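Side-chain contacts in phosphoethanolamine N-methyltransferase 1 (Haemonchus contortus, PDB 4KRG), which probably catalyses S-adenosylmethionine-dependent N-methylation of phosphoethanolamine in the nematode route to phosphocholine: residues D48-L53 with T72-E77; A198-D203 with V239-D244. All blocks are in the same frame, centred on the assembly; numbering follows the deposited sequence.

Contact 1: residues D48-L53 with T72-E77; sequences DILSSL and TTVLAE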
# COMPACT_ATOMS: atom_id res chain seq x y z
N ASP A 48 -1.81 12.12 -8.64
CA ASP A 48 -2.09 10.83 -7.99
C ASP A 48 -1.91 10.92 -6.48
O ASP A 48 -2.72 10.42 -5.71
CB ASP A 48 -1.15 9.74 -8.51
CG ASP A 48 -1.49 9.29 -9.92
OD1 ASP A 48 -2.60 9.56 -10.40
OD2 ASP A 48 -0.61 8.65 -10.53
N ILE A 49 -0.82 11.56 -6.06
CA ILE A 49 -0.51 11.68 -4.65
C ILE A 49 -1.42 12.70 -3.96
O ILE A 49 -2.04 12.41 -2.94
CB ILE A 49 0.97 12.08 -4.44
CG1 ILE A 49 1.91 10.98 -4.96
CG2 ILE A 49 1.24 12.40 -2.97
CD1 ILE A 49 1.75 9.63 -4.28
N LEU A 50 -1.49 13.90 -4.54
CA LEU A 50 -2.25 14.98 -3.92
C LEU A 50 -3.75 14.68 -3.84
O LEU A 50 -4.41 15.08 -2.88
CB LEU A 50 -1.97 16.31 -4.61
CG LEU A 50 -0.56 16.85 -4.33
CD1 LEU A 50 -0.34 18.15 -5.06
CD2 LEU A 50 -0.35 17.05 -2.85
N SER A 51 -4.28 13.96 -4.82
CA SER A 51 -5.70 13.64 -4.80
C SER A 51 -6.03 12.57 -3.77
O SER A 51 -7.19 12.29 -3.51
CB SER A 51 -6.18 13.20 -6.18
OG SER A 51 -5.88 11.84 -6.38
N SER A 52 -5.00 11.97 -3.16
CA SER A 52 -5.22 10.94 -2.15
C SER A 52 -5.26 11.51 -0.74
O SER A 52 -5.61 10.83 0.21
CB SER A 52 -4.14 9.85 -2.24
OG SER A 52 -2.93 10.29 -1.65
N LEU A 53 -4.89 12.78 -0.61
CA LEU A 53 -4.84 13.44 0.69
C LEU A 53 -6.20 13.95 1.17
O LEU A 53 -7.08 14.25 0.36
CB LEU A 53 -3.84 14.60 0.67
CG LEU A 53 -2.40 14.28 0.29
CD1 LEU A 53 -1.55 15.55 0.36
CD2 LEU A 53 -1.83 13.23 1.21
N THR A 72 4.79 21.17 -2.35
CA THR A 72 4.62 22.36 -1.52
C THR A 72 3.79 23.40 -2.24
O THR A 72 2.88 24.00 -1.66
CB THR A 72 5.99 22.97 -1.12
OG1 THR A 72 6.62 22.11 -0.17
CG2 THR A 72 5.82 24.34 -0.51
N THR A 73 4.09 23.59 -3.52
CA THR A 73 3.39 24.55 -4.36
C THR A 73 1.87 24.37 -4.32
O THR A 73 1.13 25.34 -4.16
CB THR A 73 3.89 24.47 -5.81
OG1 THR A 73 5.27 24.85 -5.86
CG2 THR A 73 3.09 25.39 -6.70
N VAL A 74 1.41 23.13 -4.44
CA VAL A 74 -0.01 22.85 -4.47
C VAL A 74 -0.60 22.71 -3.07
O VAL A 74 -1.75 23.09 -2.83
CB VAL A 74 -0.33 21.61 -5.34
CG1 VAL A 74 -1.84 21.39 -5.42
CG2 VAL A 74 0.24 21.78 -6.74
N LEU A 75 0.18 22.17 -2.13
CA LEU A 75 -0.27 22.02 -0.75
C LEU A 75 -0.67 23.36 -0.13
O LEU A 75 -1.70 23.47 0.53
CB LEU A 75 0.80 21.34 0.11
CG LEU A 75 1.13 19.86 -0.15
CD1 LEU A 75 2.40 19.46 0.59
CD2 LEU A 75 -0.02 18.95 0.28
N ALA A 76 0.15 24.38 -0.38
CA ALA A 76 -0.10 25.71 0.17
C ALA A 76 -1.30 26.42 -0.47
O ALA A 76 -1.68 27.50 -0.02
CB ALA A 76 1.14 26.57 0.06
N GLU A 77 -1.88 25.85 -1.52
CA GLU A 77 -3.08 26.43 -2.12
C GLU A 77 -4.27 26.32 -1.20
O GLU A 77 -5.14 27.19 -1.21
CB GLU A 77 -3.42 25.74 -3.45
CG GLU A 77 -2.50 26.06 -4.60
CD GLU A 77 -2.85 25.27 -5.85
OE1 GLU A 77 -3.93 24.64 -5.88
OE2 GLU A 77 -2.03 25.28 -6.80
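Leu50 and Leu75 hold the closest pair of CA atoms across this contact, 8.0 Å apart, a spacing at which the C-terminal end of helix 38-50 and the side of helix 70-78 touch through side chains alone. Leu50 carries most of the joint, its two methyl branches dividing the work. Leu50 CD1 presses on the beta branch of Val74, 3.5 Å from Val74 CB and 3.6 Å from Val74 CG1, the first a tight fit for two carbons. Leu50 CD2 instead meets Leu75 CD2 at 3.7 Å, so the forked tip of a leucine suits a place between two neighbours on the facing helix. In the methyltransferase domain, which belongs to the Rossmann-like clan, both helices pack beside the parallel strands that include 60-64 and 122-126, and Phe126 of the latter touches both Leu53 and Leu75. The CB of Leu75 does not point straight across, but chi1 of -69° sets CG beside the backbone N, and the extended chi2 then carries CD2 toward the partner segment. There Leu75 CD2 also meets Leu53 CD1 at 3.7 Å, the two side chains running nearly perpendicular. A type I turn from Leu50 to Leu53 brings Leu53 round; just ahead of it, the Ile49 carbonyl oxygen accepts from both Ser52 N and Ser52 OG, the hydroxyl Ser52 OG lying 2.6 Å from Ile49 O.

Contact 2: residues A198-D203 with V239-D244; sequences AIRYRD and VPAVGD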
# COMPACT_ATOMS: atom_id res chain seq x y z
N ALA A 198 2.47 -1.27 14.04
CA ALA A 198 3.08 -1.71 15.30
C ALA A 198 3.22 -0.58 16.31
O ALA A 198 3.07 -0.80 17.51
CB ALA A 198 4.44 -2.35 15.05
N ILE A 199 3.54 0.62 15.82
CA ILE A 199 3.88 1.75 16.69
C ILE A 199 2.83 2.04 17.76
O ILE A 199 1.63 2.12 17.48
CB ILE A 199 4.17 3.03 15.86
CG1 ILE A 199 5.54 2.91 15.18
CG2 ILE A 199 4.14 4.28 16.73
CD1 ILE A 199 5.82 4.01 14.17
N ARG A 200 3.30 2.17 19.00
CA ARG A 200 2.48 2.64 20.11
C ARG A 200 3.29 3.73 20.81
O ARG A 200 4.36 3.46 21.33
CB ARG A 200 2.21 1.50 21.09
CG ARG A 200 1.40 0.36 20.52
CD ARG A 200 0.03 0.82 20.10
NE ARG A 200 -0.77 -0.29 19.59
CZ ARG A 200 -0.72 -0.73 18.34
NH1 ARG A 200 0.10 -0.16 17.46
NH2 ARG A 200 -1.49 -1.74 17.97
N TYR A 201 2.76 4.95 20.81
CA TYR A 201 3.47 6.09 21.37
C TYR A 201 2.72 6.71 22.54
O TYR A 201 1.54 7.05 22.41
CB TYR A 201 3.69 7.14 20.28
CG TYR A 201 4.25 8.46 20.77
CD1 TYR A 201 5.62 8.64 20.91
CD2 TYR A 201 3.42 9.54 21.06
CE1 TYR A 201 6.14 9.85 21.34
CE2 TYR A 201 3.93 10.75 21.49
CZ TYR A 201 5.29 10.90 21.63
OH TYR A 201 5.81 12.10 22.06
N ARG A 202 3.40 6.87 23.67
CA ARG A 202 2.83 7.60 24.80
C ARG A 202 3.32 9.04 24.77
O ARG A 202 4.53 9.30 24.81
CB ARG A 202 3.22 6.97 26.13
CG ARG A 202 2.49 7.58 27.32
CD ARG A 202 2.82 6.89 28.65
NE ARG A 202 2.14 5.61 28.83
CZ ARG A 202 0.92 5.47 29.35
NH1 ARG A 202 0.24 6.53 29.76
NH2 ARG A 202 0.38 4.27 29.47
N ASP A 203 2.39 9.99 24.71
CA ASP A 203 2.77 11.39 24.64
C ASP A 203 3.13 11.97 26.02
O ASP A 203 3.14 11.25 27.02
CB ASP A 203 1.73 12.24 23.86
CG ASP A 203 0.40 12.40 24.59
OD1 ASP A 203 0.34 12.25 25.83
OD2 ASP A 203 -0.60 12.73 23.92
N VAL A 239 -4.51 7.82 15.96
CA VAL A 239 -5.73 7.50 16.70
C VAL A 239 -5.39 6.93 18.07
O VAL A 239 -4.29 6.42 18.28
CB VAL A 239 -6.61 6.50 15.92
CG1 VAL A 239 -7.03 7.08 14.58
CG2 VAL A 239 -5.86 5.20 15.72
N PRO A 240 -6.33 7.01 19.02
CA PRO A 240 -6.02 6.54 20.37
C PRO A 240 -5.80 5.02 20.44
O PRO A 240 -6.48 4.28 19.73
CB PRO A 240 -7.28 6.91 21.17
CG PRO A 240 -7.94 8.00 20.36
CD PRO A 240 -7.67 7.63 18.94
N ALA A 241 -4.86 4.59 21.27
CA ALA A 241 -4.66 3.17 21.54
C ALA A 241 -4.85 2.91 23.03
O ALA A 241 -3.88 2.66 23.74
CB ALA A 241 -3.29 2.74 21.10
N VAL A 242 -6.10 2.97 23.49
CA VAL A 242 -6.41 2.80 24.91
C VAL A 242 -5.94 1.45 25.45
O VAL A 242 -6.24 0.40 24.88
CB VAL A 242 -7.93 2.94 25.18
CG1 VAL A 242 -8.24 2.71 26.65
CG2 VAL A 242 -8.43 4.31 24.74
N GLY A 243 -5.19 1.48 26.55
CA GLY A 243 -4.78 0.26 27.21
C GLY A 243 -3.58 -0.44 26.61
O GLY A 243 -3.12 -1.45 27.13
N ASP A 244 -3.07 0.08 25.50
CA ASP A 244 -1.91 -0.54 24.86
C ASP A 244 -0.63 -0.15 25.58
O ASP A 244 -0.64 0.74 26.43
CB ASP A 244 -1.85 -0.13 23.38
CG ASP A 244 -2.96 -0.76 22.56
OD1 ASP A 244 -3.91 -1.32 23.15
OD2 ASP A 244 -2.88 -0.70 21.31
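Arg200 reaches across to Asp244 with its inner nitrogen: Arg200 NE donates to Asp244 OD2 over 2.8 Å, with an N-H...O angle of 151°, and the pair is a salt bridge. The carboxylate is met on its anti side, and the two flat groups are nearly coplanar, 24° apart, although this is a single-bond grip and not the two-pronged kind. The aliphatic part of the arginine shares in the contact, since Arg200 CD packs 3.9 Å from Asp244 CB and 4.0 Å from Ala241 CB; the small alanine lets this length of chain lie alongside at ordinary van der Waals distance.

The bend of the arginine at chi2 (-63°) turns its outer end back along its own segment. There Arg200 NH1 donates to Ile199 O at 2.7 Å; the oxygen lies close to the guanidinium plane, but the donor stands well above the carbonyl plane. NH1 also bonds Arg197 O in helix 189-198, so the guanidinium is tied to the last turn of that helix and the residue just after it. Asp244, for its part, closes a type II turn from Ala241, with Gly243 at the positive phi that its third position requires, and Asp244 N bonds Ala241 O at 3.2 Å. Strand 208-218 pairs antiparallel with both 200-202 and 231-240, and its Lys210 touches Arg200 and Ala241. The two carbonyl oxygens bonded to NH1 at the helix's C-terminal end would be expected to stabilise the arginine's positive charge, with Asp244 supplying the matching negative one.

From the N terminus, the chain runs through helix 38-50 and strand 60-64 into helix 70-78, and contact 1 closes that short excursion of 18 residues by joining two helices of the methyltransferase domain. Only much later does contact 2 open, at the end of helix 189-198; it closes a longer loop of 35 residues that contains strand 208-218, helix 220-226 and most of strand 231-240. The loops follow in series, neither enclosing nor crossing the other, and their centres lie about 28 Å apart. What connects them is the strands: 122-126, near contact 1, pairs with 154-161, which pairs with 231-240, the strand that leads into contact 2.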